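Side-chain contacts in glycerol dehydratase (PDB 1R9D), which probably dehydrates glycerol by a B12-independent glycyl-radical route, as a lyase of the pyruvate formate lyase-like family: residues A[155-159]-A[160-164]; A[84-87]-A[88-91]; A[743-746]-A[747-750]; A[99-102]-A[103-106]. All coordinates share one frame; numbering follows the deposited sequence.

From the N terminus the order is contact 2, contact 4, contact 1 and contact 3; each closes a short local turn or helix end, and all are in series, none nesting or crossing. Residues 84-91 turn just before helix 92-97, residues 99-106 just after it, and residues 155-164 carry helix 155-159 into the loop before helix 169-190. Contacts 1 and 2 touch: Ser90 OG lies 2.6 Å from Tyr159 O, a probable hydrogen bond, and Phe89 packs on Asn160 and Gly161. Contact 3 ends helix 741-749 in the glycine radical region, its centre about 21 Å from that of contact 4.

Contact 1: residues A[155-159]-A[160-164]; sequences GNYYY and NGVGH
Asn156 O is gripped by several donors where helix 155-159 runs out into the loop of residues 160-164. Asn160, the first residue to leave helical geometry, reaches it only weakly, its N 3.5 Å from Asn156 O. Two waters also approach this carbonyl. Water 1 donates to Asn156 O at 2.8 Å and accepts from Asn160 ND2 at 3.0 Å, tying the carbonyl to a side chain whose OD1 is held by Asn279. Water 2 lies near Asn156 O as well and 2.7 Å from Gly161 O; with further acceptors in reach it cannot serve all of them at once, so which bonds it makes is not settled.

The buried side of the helix end is built round Tyr157. Its CG stands anti to the carbonyl carbon (chi1 -59°), which sends the ring along the following loop. Val162 CG1 forms a CH-pi contact over one face, 4.1 Å from the Tyr157 ring centroid, and Trp445 meets the ring edge-to-face. The outer edge of Tyr157 is directed at the face of His164 in an offset edge-to-face pair, planes 75° apart; Tyr157 OH lies 3.2 Å from His164 CG and accepts from Asp447 N. Asn156 ND2, bonded to Asp447 O, approaches the same imidazole.

His164 NE2 bonds a bound glycerol, consistent with this loop lining a ligand pocket. The imidazole's rotation is fixed from its other nitrogen: His164 ND1 donates to Val162 O at 2.9 Å and 161°, with the oxygen close to the ring plane.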
loop_
_atom_site.group_PDB
_atom_site.type_symbol
_atom_site.label_atom_id
_atom_site.label_comp_id
_atom_site.label_asym_id
_atom_site.label_seq_id
_atom_site.Cartn_x
_atom_site.Cartn_y
_atom_site.Cartn_z
ATOM N N GLY A 155 -6.112 -4.408 22.118
ATOM C CA GLY A 155 -4.674 -4.334 22.292
ATOM C C GLY A 155 -3.826 -5.476 21.761
ATOM O O GLY A 155 -2.704 -5.249 21.304
ATOM N N ASN A 156 -4.346 -6.699 21.798
ATOM C CA ASN A 156 -3.570 -7.858 21.367
ATOM C C ASN A 156 -2.793 -7.691 20.055
ATOM O O ASN A 156 -1.564 -7.794 20.053
ATOM C CB ASN A 156 -4.461 -9.107 21.302
ATOM C CG ASN A 156 -3.660 -10.397 21.340
ATOM O OD1 ASN A 156 -2.475 -10.398 21.697
ATOM N ND2 ASN A 156 -4.300 -11.508 20.986
ATOM N N TYR A 157 -3.492 -7.423 18.955
ATOM C CA TYR A 157 -2.834 -7.270 17.652
ATOM C C TYR A 157 -2.365 -5.836 17.395
ATOM O O TYR A 157 -1.740 -5.538 16.367
ATOM C CB TYR A 157 -3.787 -7.724 16.538
ATOM C CG TYR A 157 -4.244 -9.169 16.649
ATOM C CD1 TYR A 157 -5.410 -9.597 16.014
ATOM C CD2 TYR A 157 -3.517 -10.108 17.388
ATOM C CE1 TYR A 157 -5.845 -10.914 16.110
ATOM C CE2 TYR A 157 -3.948 -11.439 17.490
ATOM C CZ TYR A 157 -5.116 -11.830 16.845
ATOM O OH TYR A 157 -5.566 -13.130 16.928
ATOM N N TYR A 158 -2.667 -4.956 18.341
ATOM C CA TYR A 158 -2.285 -3.557 18.255
ATOM C C TYR A 158 -0.842 -3.381 18.724
ATOM O O TYR A 158 -0.030 -2.761 18.041
ATOM C CB TYR A 158 -3.212 -2.708 19.132
ATOM C CG TYR A 158 -2.917 -1.222 19.105
ATOM C CD1 TYR A 158 -3.382 -0.414 18.067
ATOM C CD2 TYR A 158 -2.162 -0.626 20.118
ATOM C CE1 TYR A 158 -3.103 0.956 18.040
ATOM C CE2 TYR A 158 -1.877 0.741 20.098
ATOM C CZ TYR A 158 -2.351 1.524 19.056
ATOM O OH TYR A 158 -2.066 2.872 19.017
ATOM N N TYR A 159 -0.527 -3.943 19.888
ATOM C CA TYR A 159 0.814 -3.819 20.458
ATOM C C TYR A 159 1.830 -4.831 19.965
ATOM O O TYR A 159 3.036 -4.564 19.982
ATOM C CB TYR A 159 0.754 -3.909 21.985
ATOM C CG TYR A 159 0.063 -2.744 22.645
ATOM C CD1 TYR A 159 -1.180 -2.903 23.259
ATOM C CD2 TYR A 159 0.647 -1.477 22.653
ATOM C CE1 TYR A 159 -1.822 -1.833 23.863
ATOM C CE2 TYR A 159 0.015 -0.402 23.253
ATOM C CZ TYR A 159 -1.218 -0.584 23.858
ATOM O OH TYR A 159 -1.846 0.478 24.469
ATOM N N ASN A 160 1.358 -5.994 19.536
ATOM C CA ASN A 160 2.265 -7.033 19.074
ATOM C C ASN A 160 1.778 -7.773 17.835
ATOM O O ASN A 160 0.777 -7.390 17.222
ATOM C CB ASN A 160 2.526 -8.012 20.222
ATOM C CG ASN A 160 3.268 -7.361 21.378
ATOM O OD1 ASN A 160 4.486 -7.161 21.315
ATOM N ND2 ASN A 160 2.535 -7.004 22.431
ATOM N N GLY A 161 2.496 -8.832 17.476
ATOM C CA GLY A 161 2.153 -9.611 16.300
ATOM C C GLY A 161 0.817 -10.320 16.387
ATOM O O GLY A 161 0.197 -10.374 17.450
ATOM N N VAL A 162 0.377 -10.873 15.259
ATOM C CA VAL A 162 -0.897 -11.582 15.192
ATOM C C VAL A 162 -0.790 -13.035 15.661
ATOM O O VAL A 162 -1.309 -13.395 16.722
ATOM C CB VAL A 162 -1.458 -11.550 13.751
ATOM C CG1 VAL A 162 -2.771 -12.348 13.670
ATOM C CG2 VAL A 162 -1.675 -10.107 13.320
ATOM N N GLY A 163 -0.107 -13.868 14.884
ATOM C CA GLY A 163 0.019 -15.264 15.259
ATOM C C GLY A 163 -1.318 -15.975 15.118
ATOM O O GLY A 163 -1.981 -15.845 14.085
ATOM N N HIS A 164 -1.706 -16.722 16.151
ATOM C CA HIS A 164 -2.967 -17.476 16.169
ATOM C C HIS A 164 -3.146 -18.282 14.900
ATOM O O HIS A 164 -4.092 -18.076 14.127
ATOM C CB HIS A 164 -4.149 -16.527 16.372
ATOM C CG HIS A 164 -4.177 -15.911 17.733
ATOM N ND1 HIS A 164 -3.223 -15.012 18.160
ATOM C CD2 HIS A 164 -4.982 -16.142 18.798
ATOM C CE1 HIS A 164 -3.435 -14.720 19.431
ATOM N NE2 HIS A 164 -4.495 -15.392 19.841
HETATM O O HOH W 1 -0.416 -7.403 22.622
HETATM O O HOH W 2 -0.007 -10.136 20.165
#

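Contact 2: residues A[84-87]-A[88-91]; sequences QVFP and EFSN
Pro87, Phe86 and Glu88 bury the most surface here, and they lie in one tight turn. Phe89 N returns to Phe86 O in a weak but straight bond (3.3 Å, 169°), and Pro87 and Glu88 at the corners have phi/psi close to a type I beta turn.

Glu88 folds back over this turn. Its CG sits between the backbone N and the carbonyl carbon (chi1 62°), which places CG over the centre of the Phe89 ring, 3.6 Å above its plane. A second bend, at chi2, turns the carboxylate toward Phe86 and brings Glu88 OE2 to 3.5 Å from Phe86 CB and equally near Pro87 CD. The carboxylate lies alongside the Phe86 ring, their planes 30° apart. OE1 forms salt bridges with Arg31 and Arg51, which would probably keep this buried acid ionised. The two aromatic residues meet as well, Phe89 CD1 lying 3.8 Å from Phe86 CB.

Two residues past the turn, Asn91 ND2 donates to Pro87 O at 3.1 Å, in the carbonyl plane and on a lone pair. Asn91 stands at the N-cap position of helix 92-97, yet its side chain makes no capping bond and reaches back to the turn instead.

Outside, Pro87 touches Ile35 of helix 30-40 and Val122 of helix 113-125, so the turn before helix 92-97 contacts both of these helices.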
loop_
_atom_site.group_PDB
_atom_site.type_symbol
_atom_site.label_atom_id
_atom_site.label_comp_id
_atom_site.label_asym_id
_atom_site.label_seq_id
_atom_site.Cartn_x
_atom_site.Cartn_y
_atom_site.Cartn_z
ATOM N N GLN A 84 12.586 -11.634 23.172
ATOM C CA GLN A 84 13.248 -10.669 22.304
ATOM C C GLN A 84 12.239 -9.528 22.185
ATOM O O GLN A 84 11.115 -9.630 22.692
ATOM C CB GLN A 84 13.516 -11.252 20.907
ATOM C CG GLN A 84 14.593 -12.336 20.814
ATOM C CD GLN A 84 16.006 -11.807 21.038
ATOM O OE1 GLN A 84 16.260 -10.611 20.922
ATOM N NE2 GLN A 84 16.933 -12.708 21.345
ATOM N N VAL A 85 12.631 -8.456 21.506
ATOM C CA VAL A 85 11.775 -7.288 21.326
ATOM C C VAL A 85 11.358 -7.151 19.863
ATOM O O VAL A 85 12.169 -7.362 18.957
ATOM C CB VAL A 85 12.512 -6.010 21.782
ATOM C CG1 VAL A 85 11.663 -4.776 21.511
ATOM C CG2 VAL A 85 12.831 -6.112 23.264
ATOM N N PHE A 86 10.089 -6.807 19.644
ATOM C CA PHE A 86 9.532 -6.652 18.301
ATOM C C PHE A 86 9.016 -5.223 18.127
ATOM O O PHE A 86 7.809 -4.969 18.134
ATOM C CB PHE A 86 8.401 -7.677 18.096
ATOM C CG PHE A 86 8.874 -9.106 18.125
ATOM C CD1 PHE A 86 9.369 -9.671 19.302
ATOM C CD2 PHE A 86 8.884 -9.871 16.965
ATOM C CE1 PHE A 86 9.871 -10.968 19.317
ATOM C CE2 PHE A 86 9.385 -11.170 16.966
ATOM C CZ PHE A 86 9.882 -11.721 18.147
ATOM N N PRO A 87 9.941 -4.266 17.939
ATOM C CA PRO A 87 9.644 -2.844 17.768
ATOM C C PRO A 87 8.804 -2.462 16.559
ATOM O O PRO A 87 8.269 -1.360 16.514
ATOM C CB PRO A 87 11.031 -2.211 17.727
ATOM C CG PRO A 87 11.830 -3.253 17.021
ATOM C CD PRO A 87 11.376 -4.525 17.712
ATOM N N GLU A 88 8.689 -3.366 15.588
ATOM C CA GLU A 88 7.915 -3.091 14.381
ATOM C C GLU A 88 6.418 -2.977 14.646
ATOM O O GLU A 88 5.690 -2.389 13.845
ATOM C CB GLU A 88 8.153 -4.175 13.320
ATOM C CG GLU A 88 7.722 -5.582 13.725
ATOM C CD GLU A 88 8.877 -6.460 14.182
ATOM O OE1 GLU A 88 9.088 -7.525 13.566
ATOM O OE2 GLU A 88 9.567 -6.094 15.159
ATOM N N PHE A 89 5.956 -3.538 15.761
ATOM C CA PHE A 89 4.536 -3.484 16.101
ATOM C C PHE A 89 4.242 -2.323 17.050
ATOM O O PHE A 89 3.310 -1.555 16.824
ATOM C CB PHE A 89 4.102 -4.819 16.704
ATOM C CG PHE A 89 4.373 -5.995 15.805
ATOM C CD1 PHE A 89 5.212 -7.027 16.214
ATOM C CD2 PHE A 89 3.807 -6.056 14.531
ATOM C CE1 PHE A 89 5.489 -8.105 15.368
ATOM C CE2 PHE A 89 4.076 -7.126 13.678
ATOM C CZ PHE A 89 4.919 -8.154 14.093
ATOM N N SER A 90 5.040 -2.203 18.108
ATOM C CA SER A 90 4.913 -1.111 19.077
ATOM C C SER A 90 6.168 -1.169 19.938
ATOM O O SER A 90 6.827 -2.202 20.001
ATOM C CB SER A 90 3.673 -1.275 19.967
ATOM O OG SER A 90 3.848 -2.320 20.905
ATOM N N ASN A 91 6.508 -0.068 20.594
ATOM C CA ASN A 91 7.702 -0.069 21.434
ATOM C C ASN A 91 7.719 1.044 22.468
ATOM O O ASN A 91 8.487 0.987 23.430
ATOM C CB ASN A 91 8.951 0.027 20.560
ATOM C CG ASN A 91 8.962 1.269 19.707
ATOM O OD1 ASN A 91 9.180 2.379 20.204
ATOM N ND2 ASN A 91 8.702 1.099 18.413
#

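Contact 3: residues A[743-746]-A[747-750]; sequences ILLA and AQKN
Residues 743-746 and 747-750 form the last turns of helix 741-749, as the i-to-i+4 bonds show: Ala747 N donates to Ile743 O at 3.0 Å and Gln748 N to Leu744 O at 3.3 Å. Near the end the pattern becomes mixed, with Gln748 N and Lys749 N both weakly bonded to Leu745 O. Asn750, the first residue to leave helical phi/psi, still closes the final turn through a good bond from its N to Ala746 O (2.9 Å, 160°).

Among the side chains, Gln748 has CG anti to the carbonyl carbon (chi1 -67°) and an extended chain, which carries the amide back to Leu745: OE1 lies 3.8 Å from Leu745 CD2, the two chains meeting at a slant. Water 3 donates both to Gln748 OE1, at 3.0 Å, and to Leu745 O, at 3.1 Å, so the amide oxygen is linked to a helix carbonyl. The other end of the amide, NE2, donates to Gln776 and Asn777.

Leu744 and Gln748 rest on Ile780, while Lys749 is exposed: the C-terminal end of helix 741-749, docked on helix 773-781 in the glycine radical region.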
loop_
_atom_site.group_PDB
_atom_site.type_symbol
_atom_site.label_atom_id
_atom_site.label_comp_id
_atom_site.label_asym_id
_atom_site.label_seq_id
_atom_site.Cartn_x
_atom_site.Cartn_y
_atom_site.Cartn_z
ATOM N N ILE A 743 -2.777 -26.366 49.190
ATOM C CA ILE A 743 -1.531 -26.229 48.450
ATOM C C ILE A 743 -1.425 -24.864 47.777
ATOM O O ILE A 743 -0.351 -24.268 47.738
ATOM C CB ILE A 743 -1.392 -27.343 47.391
ATOM C CG1 ILE A 743 -1.271 -28.699 48.092
ATOM C CG2 ILE A 743 -0.171 -27.087 46.511
ATOM C CD1 ILE A 743 -1.173 -29.882 47.152
ATOM N N LEU A 744 -2.537 -24.361 47.255
ATOM C CA LEU A 744 -2.525 -23.059 46.606
ATOM C C LEU A 744 -2.276 -21.956 47.635
ATOM O O LEU A 744 -1.559 -20.987 47.368
ATOM C CB LEU A 744 -3.851 -22.817 45.880
ATOM C CG LEU A 744 -4.199 -23.855 44.808
ATOM C CD1 LEU A 744 -5.554 -23.522 44.197
ATOM C CD2 LEU A 744 -3.123 -23.869 43.737
ATOM N N LEU A 745 -2.859 -22.108 48.819
ATOM C CA LEU A 745 -2.679 -21.112 49.868
ATOM C C LEU A 745 -1.244 -21.132 50.386
ATOM O O LEU A 745 -0.677 -20.088 50.706
ATOM C CB LEU A 745 -3.659 -21.369 51.019
ATOM C CG LEU A 745 -5.143 -21.165 50.692
ATOM C CD1 LEU A 745 -5.989 -21.485 51.919
ATOM C CD2 LEU A 745 -5.381 -19.733 50.248
ATOM N N ALA A 746 -0.663 -22.324 50.456
ATOM C CA ALA A 746 0.708 -22.479 50.931
ATOM C C ALA A 746 1.682 -21.852 49.938
ATOM O O ALA A 746 2.711 -21.291 50.329
ATOM C CB ALA A 746 1.028 -23.951 51.118
ATOM N N ALA A 747 1.345 -21.950 48.653
ATOM C CA ALA A 747 2.170 -21.402 47.583
ATOM C C ALA A 747 2.215 -19.881 47.625
ATOM O O ALA A 747 3.209 -19.272 47.219
ATOM C CB ALA A 747 1.650 -21.871 46.227
ATOM N N GLN A 748 1.142 -19.260 48.103
ATOM C CA GLN A 748 1.106 -17.805 48.195
ATOM C C GLN A 748 1.990 -17.319 49.339
ATOM O O GLN A 748 2.615 -16.259 49.247
ATOM C CB GLN A 748 -0.322 -17.306 48.422
ATOM C CG GLN A 748 -1.266 -17.540 47.258
ATOM C CD GLN A 748 -2.581 -16.816 47.441
ATOM O OE1 GLN A 748 -3.314 -17.073 48.401
ATOM N NE2 GLN A 748 -2.887 -15.901 46.526
ATOM N N LYS A 749 2.039 -18.100 50.414
ATOM C CA LYS A 749 2.838 -17.742 51.583
ATOM C C LYS A 749 4.329 -18.028 51.409
ATOM O O LYS A 749 5.169 -17.240 51.847
ATOM C CB LYS A 749 2.312 -18.475 52.823
ATOM C CG LYS A 749 0.926 -18.026 53.265
ATOM C CD LYS A 749 0.490 -18.739 54.539
ATOM C CE LYS A 749 -0.892 -18.277 54.989
ATOM N NZ LYS A 749 -1.339 -18.956 56.241
ATOM N N ASN A 750 4.654 -19.152 50.775
ATOM C CA ASN A 750 6.047 -19.536 50.551
ATOM C C ASN A 750 6.276 -19.981 49.105
ATOM O O ASN A 750 6.494 -21.163 48.836
ATOM C CB ASN A 750 6.436 -20.665 51.514
ATOM C CG ASN A 750 6.445 -20.217 52.968
ATOM O OD1 ASN A 750 7.330 -19.471 53.396
ATOM N ND2 ASN A 750 5.452 -20.661 53.733
HETATM O O HOH W 3 -2.421 -17.525 51.192
HETATM O O HOH W 4 3.681 -22.246 52.867
#

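Contact 4: residues A[99-102]-A[103-106]; sequences DRLN and KRTG
Lys103 opens residues 103-106 by closing a turn: its N donates to Arg100 O at 3.1 Å and 152°. Beyond CB the Lys103 chain is extended and runs beside Asn102, with Lys103 CG 3.2 Å from Asn102 ND2. Further along, Lys103 CE comes to 3.4 Å from Asp99 O, so the end of the chain reaches back to the residue just before the turn. With Leu101 and Asn102 at its corners, both near the expected phi/psi, this is a type I beta turn, set in the surface loop between helices 92-97 and 113-125.

Arg104 turns inward on the Leu101 side. CG lies anti to the carbonyl carbon (chi1 -61°) and the chain stays extended to NE, so it passes Leu101 O, 3.5 Å from Arg104 CG, and runs alongside Leu101, pointing the same way. Leu101 CD2 lies over one guanidinium face, offset toward the rim and 3.5 Å from Arg104 NH2. Polar partners hold the group: NH2 makes a salt bridge to Glu97 and a bond to Arg325 O, and NH1 donates to Asp107 O.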
loop_
_atom_site.group_PDB
_atom_site.type_symbol
_atom_site.label_atom_id
_atom_site.label_comp_id
_atom_site.label_asym_id
_atom_site.label_seq_id
_atom_site.Cartn_x
_atom_site.Cartn_y
_atom_site.Cartn_z
ATOM N N ASP A 99 12.311 0.870 33.438
ATOM C CA ASP A 99 12.795 0.811 34.810
ATOM C C ASP A 99 11.907 0.167 35.868
ATOM O O ASP A 99 12.255 0.179 37.052
ATOM C CB ASP A 99 13.202 2.213 35.262
ATOM C CG ASP A 99 14.230 2.840 34.335
ATOM O OD1 ASP A 99 15.174 2.128 33.933
ATOM O OD2 ASP A 99 14.100 4.040 34.011
ATOM N N ARG A 100 10.771 -0.396 35.471
ATOM C CA ARG A 100 9.920 -1.042 36.461
ATOM C C ARG A 100 9.499 -2.460 36.092
ATOM O O ARG A 100 8.648 -3.054 36.752
ATOM C CB ARG A 100 8.693 -0.176 36.783
ATOM C CG ARG A 100 7.788 0.195 35.623
ATOM C CD ARG A 100 6.529 0.874 36.162
ATOM N NE ARG A 100 5.575 1.239 35.119
ATOM C CZ ARG A 100 5.692 2.304 34.332
ATOM N NH1 ARG A 100 6.727 3.125 34.463
ATOM N NH2 ARG A 100 4.766 2.553 33.416
ATOM N N LEU A 101 10.114 -3.010 35.047
ATOM C CA LEU A 101 9.812 -4.373 34.626
ATOM C C LEU A 101 10.218 -5.361 35.716
ATOM O O LEU A 101 9.540 -6.366 35.939
ATOM C CB LEU A 101 10.560 -4.720 33.334
ATOM C CG LEU A 101 10.063 -4.098 32.025
ATOM C CD1 LEU A 101 11.012 -4.468 30.894
ATOM C CD2 LEU A 101 8.655 -4.593 31.723
ATOM N N ASN A 102 11.320 -5.069 36.401
ATOM C CA ASN A 102 11.806 -5.952 37.450
ATOM C C ASN A 102 11.111 -5.731 38.786
ATOM O O ASN A 102 11.393 -6.430 39.757
ATOM C CB ASN A 102 13.320 -5.785 37.636
ATOM C CG ASN A 102 13.703 -4.413 38.172
ATOM O OD1 ASN A 102 14.852 -4.189 38.555
ATOM N ND2 ASN A 102 12.751 -3.488 38.194
ATOM N N LYS A 103 10.202 -4.764 38.835
ATOM C CA LYS A 103 9.488 -4.476 40.072
ATOM C C LYS A 103 8.081 -5.073 40.111
ATOM O O LYS A 103 7.345 -4.873 41.074
ATOM C CB LYS A 103 9.430 -2.963 40.293
ATOM C CG LYS A 103 10.812 -2.342 40.434
ATOM C CD LYS A 103 10.761 -0.830 40.473
ATOM C CE LYS A 103 12.172 -0.251 40.444
ATOM N NZ LYS A 103 12.165 1.233 40.369
ATOM N N ARG A 104 7.715 -5.810 39.066
ATOM C CA ARG A 104 6.397 -6.439 39.002
ATOM C C ARG A 104 6.317 -7.593 39.996
ATOM O O ARG A 104 7.342 -8.162 40.379
ATOM C CB ARG A 104 6.138 -7.011 37.609
ATOM C CG ARG A 104 6.129 -6.019 36.470
ATOM C CD ARG A 104 6.028 -6.792 35.162
ATOM N NE ARG A 104 5.733 -5.942 34.017
ATOM C CZ ARG A 104 5.532 -6.407 32.787
ATOM N NH1 ARG A 104 5.598 -7.709 32.552
ATOM N NH2 ARG A 104 5.262 -5.571 31.795
ATOM N N THR A 105 5.100 -7.939 40.407
ATOM C CA THR A 105 4.895 -9.057 41.322
ATOM C C THR A 105 4.995 -10.295 40.444
ATOM O O THR A 105 5.960 -11.056 40.518
ATOM C CB THR A 105 3.493 -9.049 41.952
ATOM O OG1 THR A 105 2.910 -7.748 41.830
ATOM C CG2 THR A 105 3.583 -9.416 43.421
ATOM N N GLY A 106 3.982 -10.478 39.602
ATOM C CA GLY A 106 3.966 -11.608 38.692
ATOM C C GLY A 106 4.445 -11.150 37.327
ATOM O O GLY A 106 4.492 -9.953 37.059
#